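Local coordinates for putative enoyl-CoA hydratase/isomerase (Bordetella parapertussis, PDB 3ISA), which probably acts on acyl-CoA thioesters as a crotonase-family enoyl-CoA hydratase or isomerase, at the interface of chains A and B. Numbering follows the deposited sequence. Chains: chain A/B, Putative enoyl-CoA hydratase/isomerase.

The interface of chains A and B. Residues chain A 144, 148, 153, 156-157; chain B 208, 211-212.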
loop_
_atom_site.group_PDB
_atom_site.type_symbol
_atom_site.label_atom_id
_atom_site.label_comp_id
_atom_site.label_asym_id
_atom_site.label_seq_id
_atom_site.Cartn_x
_atom_site.Cartn_y
_atom_site.Cartn_z
ATOM N N THR A 144 -16.361 -8.553 8.533
ATOM C CA THR A 144 -16.587 -7.099 8.561
ATOM C C THR A 144 -16.199 -6.346 7.274
ATOM O O THR A 144 -17.040 -5.680 6.673
ATOM C CB THR A 144 -15.902 -6.477 9.819
ATOM O OG1 THR A 144 -16.167 -7.314 10.956
ATOM C CG2 THR A 144 -16.432 -5.049 10.058
ATOM N N ARG A 148 -18.665 -4.651 4.285
ATOM C CA ARG A 148 -18.453 -3.259 3.912
ATOM C C ARG A 148 -18.201 -3.097 2.408
ATOM O O ARG A 148 -18.796 -2.238 1.782
ATOM C CB ARG A 148 -17.274 -2.698 4.701
ATOM C CG ARG A 148 -16.850 -1.290 4.323
ATOM C CD ARG A 148 -15.372 -1.112 4.630
ATOM N NE ARG A 148 -14.488 -1.925 3.789
ATOM C CZ ARG A 148 -13.178 -2.035 3.994
ATOM N NH1 ARG A 148 -12.608 -1.374 5.004
ATOM N NH2 ARG A 148 -12.431 -2.780 3.192
ATOM N N ALA A 153 -19.456 1.519 3.446
ATOM C CA ALA A 153 -19.195 1.769 4.883
ATOM C C ALA A 153 -20.409 2.310 5.633
ATOM O O ALA A 153 -20.640 1.940 6.791
ATOM C CB ALA A 153 -18.014 2.694 5.081
ATOM N N ALA A 156 -22.899 -0.621 6.072
ATOM C CA ALA A 156 -22.235 -1.590 6.954
ATOM C C ALA A 156 -22.290 -1.130 8.399
ATOM O O ALA A 156 -22.607 -1.921 9.285
ATOM C CB ALA A 156 -20.778 -1.810 6.532
ATOM N N LEU A 157 -21.994 0.148 8.625
ATOM C CA LEU A 157 -22.097 0.728 9.975
ATOM C C LEU A 157 -23.537 0.703 10.500
ATOM O O LEU A 157 -23.751 0.327 11.642
ATOM C CB LEU A 157 -21.543 2.155 10.036
ATOM C CG LEU A 157 -21.576 2.823 11.424
ATOM C CD1 LEU A 157 -20.762 2.045 12.453
ATOM C CD2 LEU A 157 -21.073 4.251 11.332
ATOM N N LEU B 208 -14.581 -1.799 15.390
ATOM C CA LEU B 208 -15.468 -1.757 14.237
ATOM C C LEU B 208 -15.239 -0.501 13.392
ATOM O O LEU B 208 -15.133 -0.594 12.165
ATOM C CB LEU B 208 -16.935 -1.807 14.684
ATOM C CG LEU B 208 -17.942 -1.656 13.547
ATOM C CD1 LEU B 208 -17.823 -2.800 12.523
ATOM C CD2 LEU B 208 -19.358 -1.561 14.081
ATOM N N VAL B 211 -11.889 -0.716 11.583
ATOM C CA VAL B 211 -11.971 -1.693 10.477
ATOM C C VAL B 211 -12.766 -1.165 9.267
ATOM O O VAL B 211 -12.365 -1.370 8.109
ATOM C CB VAL B 211 -12.525 -3.056 11.019
ATOM C CG1 VAL B 211 -12.899 -4.001 9.907
ATOM C CG2 VAL B 211 -11.505 -3.701 11.932
ATOM N N LEU B 212 -13.860 -0.451 9.518
ATOM C CA LEU B 212 -14.671 0.095 8.429
ATOM C C LEU B 212 -14.055 1.254 7.634
ATOM O O LEU B 212 -14.345 1.410 6.447
ATOM C CB LEU B 212 -16.061 0.521 8.933
ATOM C CG LEU B 212 -17.013 -0.599 9.392
ATOM C CD1 LEU B 212 -18.276 0.006 9.990
ATOM C CD2 LEU B 212 -17.355 -1.571 8.261
#
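The C-terminal end of helix 202-212 of chain B docks against two consecutive helices of chain A, 144-151 and 153-160. B:Leu212, with 99 Å² hidden, is the knob of the contact. Its CG stands anti to its own carbonyl carbon (chi1 -68°), and the chain, extended beyond that, puts CD2 in the groove between the two helices and CD1 against helix 153-160. CD2 packs on A:Arg148 CB at 3.7 Å and on A:Ala156 CB at 3.8 Å; CD1 lies 3.9 Å from A:Leu157 CA. A:Ala156 is a small seat under CD2, while A:Ala153 leaves room for the helix-end carbonyl.

A:Arg148 runs past B:Leu212 in the opposite direction, its aliphatic part lying along the leucine before the chain bends at chi3 (67°). CD packs 3.3 Å from B:Leu212 O, and that residue's carbonyl carbon lies at the guanidinium edge, in its plane. NH1 is 3.1 Å from B:Val211 O, but its N-H points elsewhere, so this is no hydrogen bond, though a positive charge beside helix-end carbonyls may be favourable.

At the start of the same helix, A:Thr144's methyl CG2 touches B:Leu208 CD1 at 3.6 Å and B:Val211 CG1 at 3.7 Å. These branched aliphatic residues, with A:Leu157, form an apolar rim round the knob that suits the methyl.

The patch joins surface helices of two crotonase-like subunits, within a larger interface lacking exact two-fold symmetry in the deposited six-copy assembly; the structure alone does not show whether this pairing occurs in solution.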